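PDB 5IHS: endoglucanase, glycoside hydrolase family 5 protein from Cytophaga hutchinsonii, which probably hydrolyses internal beta-1,4-glucosidic bonds of cellulose as an endoglucanase with a TIM-barrel fold, helping the bacterium to live on crystalline cellulose. Local coordinates for residues T247-C252 and E263-W268; L267-L272 and K314-D319. All blocks are in the same frame, centred on the assembly; numbering follows the deposited sequence.

How the contacts relate
Both contacts use helix 262-274, which packs against the end of the preceding strand and its loop in contact 1, and against the last barrel helix, 311-329, in contact 2. Their centres lie about 7 Å apart, and they are joined by a tyrosine pair: Tyr249 OH of contact 1 stands 2.8 Å from Tyr269 OH of contact 2, a probable hydrogen bond. Methyl groups also meet between them, Thr251 CG2 3.7 Å from Val316 CG2 and Thr265 CG2 4.0 Å from Leu315 CD2. Segment 247-252 also holds Glu248, at the strand end where family 5 enzymes carry their nucleophile, so contact 1 probably lies beside the active site.

Contact 1 (T247-C252 and E263-W268); sequences TEYGTC and EETALW
Thr251, just past the end of its strand, and Thr265, on the facing side of the helix, meet by van der Waals contact. The hydroxyl oxygen of Thr265 rests against the root of Thr251, OG1 lying 3.6 Å from its CA and 3.9 Å from its CB, and the two side chains run obliquely past each other. On the strand side the touch is lighter: Thr265 CG2 comes to 4.5 Å from CE2 of the Tyr249 ring. A threonine suits this spot because its methyl can face apolar neighbours such as Leu315 while its hydroxyl turns back to the helix.

The polar ends are served elsewhere. With chi1 at -58°, Thr265 OG1 sits beside its own backbone N and bonds to the carbonyl oxygen of Ser261, one turn earlier, whereas Thr251 OG1 bonds to Ser312 OG at the start of helix 311-329. Gly250 O is buried here without a partner; Thr265 OG1, 4.3 Å away, is too distant to serve it. The backbone of Thr251 is also hydrogen-bonded to that of Ser261, which ties the loop after the strand to the residue before the helix.

Strand 244-249, its loop and helix 262-274 form the first half of a beta-alpha-beta unit, the repeating element of the eight-stranded TIM barrel.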
loop_
_atom_site.group_PDB
_atom_site.type_symbol
_atom_site.label_atom_id
_atom_site.label_comp_id
_atom_site.label_asym_id
_atom_site.label_seq_id
_atom_site.Cartn_x
_atom_site.Cartn_y
_atom_site.Cartn_z
ATOM N N THR A 247 -1.092 0.910 -4.056
ATOM C CA THR A 247 -1.070 0.586 -2.637
ATOM C C THR A 247 -2.406 0.067 -2.151
ATOM O O THR A 247 -2.468 -0.454 -1.035
ATOM C CB THR A 247 -0.623 1.776 -1.781
ATOM O OG1 THR A 247 -1.560 2.833 -1.959
ATOM C CG2 THR A 247 0.798 2.245 -2.138
ATOM N N GLU A 248 -3.460 0.194 -2.957
ATOM C CA GLU A 248 -4.768 -0.327 -2.590
ATOM C C GLU A 248 -5.570 -0.605 -3.852
ATOM O O GLU A 248 -5.688 0.267 -4.729
ATOM C CB GLU A 248 -5.519 0.691 -1.726
ATOM C CG GLU A 248 -6.726 0.128 -1.037
ATOM C CD GLU A 248 -7.524 1.202 -0.316
ATOM O OE1 GLU A 248 -6.949 1.893 0.565
ATOM O OE2 GLU A 248 -8.725 1.349 -0.651
ATOM N N TYR A 249 -6.164 -1.794 -3.926
ATOM C CA TYR A 249 -7.156 -2.078 -4.955
ATOM C C TYR A 249 -8.167 -3.046 -4.366
ATOM O O TYR A 249 -7.866 -3.810 -3.448
ATOM C CB TYR A 249 -6.534 -2.663 -6.257
ATOM C CG TYR A 249 -6.106 -4.101 -6.087
ATOM C CD1 TYR A 249 -4.876 -4.411 -5.522
ATOM C CD2 TYR A 249 -6.931 -5.159 -6.469
ATOM C CE1 TYR A 249 -4.487 -5.728 -5.312
ATOM C CE2 TYR A 249 -6.552 -6.480 -6.260
ATOM C CZ TYR A 249 -5.333 -6.759 -5.672
ATOM O OH TYR A 249 -4.993 -8.070 -5.458
ATOM N N GLY A 250 -9.371 -3.036 -4.925
ATOM C CA GLY A 250 -10.386 -4.003 -4.585
ATOM C C GLY A 250 -10.690 -4.960 -5.730
ATOM O O GLY A 250 -10.106 -4.903 -6.806
ATOM N N THR A 251 -11.653 -5.842 -5.470
ATOM C CA THR A 251 -12.181 -6.751 -6.485
ATOM C C THR A 251 -13.612 -6.396 -6.885
ATOM O O THR A 251 -14.237 -7.141 -7.650
ATOM C CB THR A 251 -12.163 -8.183 -5.961
ATOM O OG1 THR A 251 -12.988 -8.234 -4.792
ATOM C CG2 THR A 251 -10.743 -8.651 -5.644
ATOM N N CYS A 252 -14.146 -5.286 -6.386
ATOM C CA CYS A 252 -15.572 -5.000 -6.447
ATOM C C CYS A 252 -15.751 -3.535 -6.825
ATOM O O CYS A 252 -14.826 -2.866 -7.298
ATOM C CB CYS A 252 -16.210 -5.372 -5.104
ATOM S SG CYS A 252 -15.483 -4.554 -3.698
ATOM N N GLU A 263 -13.397 -11.160 -13.501
ATOM C CA GLU A 263 -12.784 -11.040 -14.822
ATOM C C GLU A 263 -12.127 -9.674 -15.010
ATOM O O GLU A 263 -11.013 -9.586 -15.550
ATOM C CB GLU A 263 -13.791 -11.367 -15.927
ATOM C CG GLU A 263 -14.168 -12.862 -15.964
ATOM C CD GLU A 263 -13.070 -13.772 -16.532
ATOM O OE1 GLU A 263 -12.298 -13.322 -17.407
ATOM O OE2 GLU A 263 -12.992 -14.959 -16.119
ATOM N N GLU A 264 -12.767 -8.602 -14.541
ATOM C CA GLU A 264 -12.133 -7.293 -14.674
ATOM C C GLU A 264 -10.900 -7.189 -13.784
ATOM O O GLU A 264 -9.906 -6.568 -14.176
ATOM C CB GLU A 264 -13.125 -6.161 -14.390
ATOM C CG GLU A 264 -12.550 -4.774 -14.685
ATOM C CD GLU A 264 -12.370 -4.483 -16.169
ATOM O OE1 GLU A 264 -13.164 -5.009 -16.983
ATOM O OE2 GLU A 264 -11.432 -3.728 -16.510
ATOM N N THR A 265 -10.939 -7.802 -12.593
ATOM C CA THR A 265 -9.743 -7.829 -11.754
ATOM C C THR A 265 -8.580 -8.469 -12.507
ATOM O O THR A 265 -7.449 -7.971 -12.461
ATOM C CB THR A 265 -10.014 -8.556 -10.429
ATOM O OG1 THR A 265 -11.082 -7.933 -9.706
ATOM C CG2 THR A 265 -8.793 -8.534 -9.529
ATOM N N ALA A 266 -8.850 -9.558 -13.236
ATOM C CA ALA A 266 -7.800 -10.225 -14.001
ATOM C C ALA A 266 -7.238 -9.330 -15.104
ATOM O O ALA A 266 -6.043 -9.395 -15.400
ATOM C CB ALA A 266 -8.325 -11.535 -14.588
ATOM N N LEU A 267 -8.078 -8.498 -15.738
ATOM C CA LEU A 267 -7.557 -7.546 -16.720
ATOM C C LEU A 267 -6.618 -6.549 -16.061
ATOM O O LEU A 267 -5.601 -6.159 -16.653
ATOM C CB LEU A 267 -8.687 -6.808 -17.437
ATOM C CG LEU A 267 -9.580 -7.658 -18.342
ATOM C CD1 LEU A 267 -10.590 -6.765 -19.020
ATOM C CD2 LEU A 267 -8.779 -8.444 -19.373
ATOM N N TRP A 268 -6.934 -6.131 -14.835
ATOM C CA TRP A 268 -6.017 -5.277 -14.101
ATOM C C TRP A 268 -4.721 -6.004 -13.765
ATOM O O TRP A 268 -3.639 -5.432 -13.922
ATOM C CB TRP A 268 -6.685 -4.739 -12.842
ATOM C CG TRP A 268 -7.514 -3.521 -13.079
ATOM C CD1 TRP A 268 -8.868 -3.445 -13.219
ATOM C CD2 TRP A 268 -7.021 -2.184 -13.182
ATOM N NE1 TRP A 268 -9.248 -2.130 -13.399
ATOM C CE2 TRP A 268 -8.131 -1.336 -13.377
ATOM C CE3 TRP A 268 -5.748 -1.621 -13.110
ATOM C CZ2 TRP A 268 -7.999 0.049 -13.499
ATOM C CZ3 TRP A 268 -5.615 -0.252 -13.230
ATOM C CH2 TRP A 268 -6.732 0.567 -13.423
#

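Contact 2 (L267-L272 and K314-D319); sequences LWYEFL and KLVRDD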
loop_
_atom_site.group_PDB
_atom_site.type_symbol
_atom_site.label_atom_id
_atom_site.label_comp_id
_atom_site.label_asym_id
_atom_site.label_seq_id
_atom_site.Cartn_x
_atom_site.Cartn_y
_atom_site.Cartn_z
ATOM N N LEU A 267 -8.078 -8.498 -15.738
ATOM C CA LEU A 267 -7.557 -7.546 -16.720
ATOM C C LEU A 267 -6.618 -6.549 -16.061
ATOM O O LEU A 267 -5.601 -6.159 -16.653
ATOM C CB LEU A 267 -8.687 -6.808 -17.437
ATOM C CG LEU A 267 -9.580 -7.658 -18.342
ATOM C CD1 LEU A 267 -10.590 -6.765 -19.020
ATOM C CD2 LEU A 267 -8.779 -8.444 -19.373
ATOM N N TRP A 268 -6.934 -6.131 -14.835
ATOM C CA TRP A 268 -6.017 -5.277 -14.101
ATOM C C TRP A 268 -4.721 -6.004 -13.765
ATOM O O TRP A 268 -3.639 -5.432 -13.922
ATOM C CB TRP A 268 -6.685 -4.739 -12.842
ATOM C CG TRP A 268 -7.514 -3.521 -13.079
ATOM C CD1 TRP A 268 -8.868 -3.445 -13.219
ATOM C CD2 TRP A 268 -7.021 -2.184 -13.182
ATOM N NE1 TRP A 268 -9.248 -2.130 -13.399
ATOM C CE2 TRP A 268 -8.131 -1.336 -13.377
ATOM C CE3 TRP A 268 -5.748 -1.621 -13.110
ATOM C CZ2 TRP A 268 -7.999 0.049 -13.499
ATOM C CZ3 TRP A 268 -5.615 -0.252 -13.230
ATOM C CH2 TRP A 268 -6.732 0.567 -13.423
ATOM N N TYR A 269 -4.800 -7.249 -13.270
ATOM C CA TYR A 269 -3.569 -7.985 -12.984
ATOM C C TYR A 269 -2.687 -8.083 -14.225
ATOM O O TYR A 269 -1.460 -7.962 -14.133
ATOM C CB TYR A 269 -3.871 -9.384 -12.461
ATOM C CG TYR A 269 -4.429 -9.505 -11.059
ATOM C CD1 TYR A 269 -4.082 -8.626 -10.033
ATOM C CD2 TYR A 269 -5.270 -10.558 -10.755
ATOM C CE1 TYR A 269 -4.588 -8.788 -8.753
ATOM C CE2 TYR A 269 -5.767 -10.738 -9.483
ATOM C CZ TYR A 269 -5.425 -9.861 -8.478
ATOM O OH TYR A 269 -5.941 -10.075 -7.214
ATOM N N GLU A 270 -3.296 -8.320 -15.392
ATOM C CA GLU A 270 -2.526 -8.412 -16.631
ATOM C C GLU A 270 -1.764 -7.115 -16.891
ATOM O O GLU A 270 -0.570 -7.127 -17.212
ATOM C CB GLU A 270 -3.483 -8.729 -17.778
ATOM C CG GLU A 270 -2.879 -8.824 -19.149
ATOM C CD GLU A 270 -3.917 -9.320 -20.146
ATOM O OE1 GLU A 270 -4.897 -8.584 -20.400
ATOM O OE2 GLU A 270 -3.789 -10.463 -20.641
ATOM N N PHE A 271 -2.447 -5.983 -16.748
ATOM C CA PHE A 271 -1.822 -4.676 -16.949
ATOM C C PHE A 271 -0.716 -4.418 -15.931
ATOM O O PHE A 271 0.387 -3.982 -16.284
ATOM C CB PHE A 271 -2.908 -3.605 -16.853
ATOM C CG PHE A 271 -2.392 -2.196 -16.898
ATOM C CD1 PHE A 271 -2.064 -1.600 -18.103
ATOM C CD2 PHE A 271 -2.262 -1.453 -15.730
ATOM C CE1 PHE A 271 -1.591 -0.296 -18.143
ATOM C CE2 PHE A 271 -1.793 -0.151 -15.769
ATOM C CZ PHE A 271 -1.463 0.423 -16.977
ATOM N N LEU A 272 -1.001 -4.675 -14.653
ATOM C CA LEU A 272 -0.019 -4.398 -13.613
ATOM C C LEU A 272 1.222 -5.262 -13.789
ATOM O O LEU A 272 2.351 -4.774 -13.662
ATOM C CB LEU A 272 -0.630 -4.599 -12.228
ATOM C CG LEU A 272 -1.849 -3.714 -11.937
ATOM C CD1 LEU A 272 -2.523 -4.145 -10.650
ATOM C CD2 LEU A 272 -1.462 -2.233 -11.884
ATOM N N LYS A 314 -10.427 -15.311 -1.529
ATOM C CA LYS A 314 -9.933 -16.468 -2.269
ATOM C C LYS A 314 -9.281 -16.043 -3.576
ATOM O O LYS A 314 -8.214 -16.549 -3.941
ATOM C CB LYS A 314 -11.072 -17.448 -2.558
ATOM C CG LYS A 314 -10.708 -18.468 -3.623
ATOM C CD LYS A 314 -11.794 -19.501 -3.841
ATOM C CE LYS A 314 -11.461 -20.422 -5.015
ATOM N NZ LYS A 314 -10.106 -21.021 -4.896
ATOM N N LEU A 315 -9.920 -15.129 -4.309
ATOM C CA LEU A 315 -9.373 -14.676 -5.583
ATOM C C LEU A 315 -7.988 -14.073 -5.386
ATOM O O LEU A 315 -7.031 -14.401 -6.100
ATOM C CB LEU A 315 -10.327 -13.647 -6.194
ATOM C CG LEU A 315 -9.966 -13.122 -7.581
ATOM C CD1 LEU A 315 -11.217 -12.540 -8.223
ATOM C CD2 LEU A 315 -8.873 -12.062 -7.543
ATOM N N VAL A 316 -7.868 -13.176 -4.410
ATOM C CA VAL A 316 -6.623 -12.448 -4.199
ATOM C C VAL A 316 -5.538 -13.367 -3.657
ATOM O O VAL A 316 -4.376 -13.298 -4.081
ATOM C CB VAL A 316 -6.919 -11.266 -3.262
ATOM C CG1 VAL A 316 -5.662 -10.641 -2.739
ATOM C CG2 VAL A 316 -7.832 -10.277 -3.978
ATOM N N ARG A 317 -5.893 -14.223 -2.692
ATOM C CA ARG A 317 -4.931 -15.172 -2.138
ATOM C C ARG A 317 -4.428 -16.129 -3.207
ATOM O O ARG A 317 -3.228 -16.441 -3.267
ATOM C CB ARG A 317 -5.555 -15.947 -0.976
ATOM C CG ARG A 317 -4.652 -17.008 -0.386
ATOM C CD ARG A 317 -5.335 -17.702 0.800
ATOM N NE ARG A 317 -4.602 -18.861 1.291
ATOM C CZ ARG A 317 -4.689 -20.089 0.780
ATOM N NH1 ARG A 317 -5.474 -20.353 -0.261
ATOM N NH2 ARG A 317 -3.957 -21.059 1.298
ATOM N N ASP A 318 -5.317 -16.599 -4.078
ATOM C CA ASP A 318 -4.874 -17.496 -5.137
ATOM C C ASP A 318 -3.874 -16.802 -6.061
ATOM O O ASP A 318 -2.877 -17.413 -6.473
ATOM C CB ASP A 318 -6.071 -18.000 -5.940
ATOM C CG ASP A 318 -6.913 -19.053 -5.205
ATOM O OD1 ASP A 318 -6.503 -19.541 -4.125
ATOM O OD2 ASP A 318 -7.994 -19.416 -5.749
ATOM N N ASP A 319 -4.121 -15.529 -6.402
ATOM C CA ASP A 319 -3.185 -14.779 -7.243
ATOM C C ASP A 319 -1.835 -14.603 -6.550
ATOM O O ASP A 319 -0.783 -14.784 -7.173
ATOM C CB ASP A 319 -3.809 -13.435 -7.639
ATOM C CG ASP A 319 -2.855 -12.529 -8.411
ATOM O OD1 ASP A 319 -2.723 -12.736 -9.640
ATOM O OD2 ASP A 319 -2.235 -11.616 -7.795
#
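Tyr269 lays its ring flat against the carboxylate of Asp319, the two planes only 5° apart, and this stack is the tight part of the contact. Asp319 OD1 sits 3.5 Å above the ring plane, displaced toward the rim over CD2, while Asp319 CG lies 3.6 Å from CE2 of Tyr269. An aspartate suits the place because its two oxygens can serve two partners, OD1 in a salt bridge to Lys323 and OD2 in a hydrogen bond to Tyr279 OH, which probably offset the cost of setting a carboxylate over a ring face and fix its rotation. Asp319 reaches toward the ring with CG anti to its backbone N (chi1 175°).

Helices 262-274 and 311-329 are neighbours on the outside of the TIM barrel, flanking its last strand, 279-284. Their segment axes run nearly alongside at 29° but stay 13.1 Å apart, so the gap is bridged by side chains, chiefly the large ring of Tyr269. Beyond the stack, its OH is hydrogen-bonded to Tyr249 OH and also meets branched aliphatic groups, lying 3.6 Å from Leu315 CD2, which is at the ring edge, and 3.8 Å from Val316 CG2. Replacing Tyr269 with an alanine would probably leave the Asp319 carboxylate without its flat partner and the Tyr249 hydroxyl without its hydrogen-bonding mate, and open a gap between the helices.

On the side of helix 311-329 turned from Tyr269 the setting is more open: Lys314 is exposed and Asp318 partly so. Lys314 NZ makes a salt bridge to Asp318 OD2, which receives it on its syn lone pair, the two atoms 2.8 Å apart.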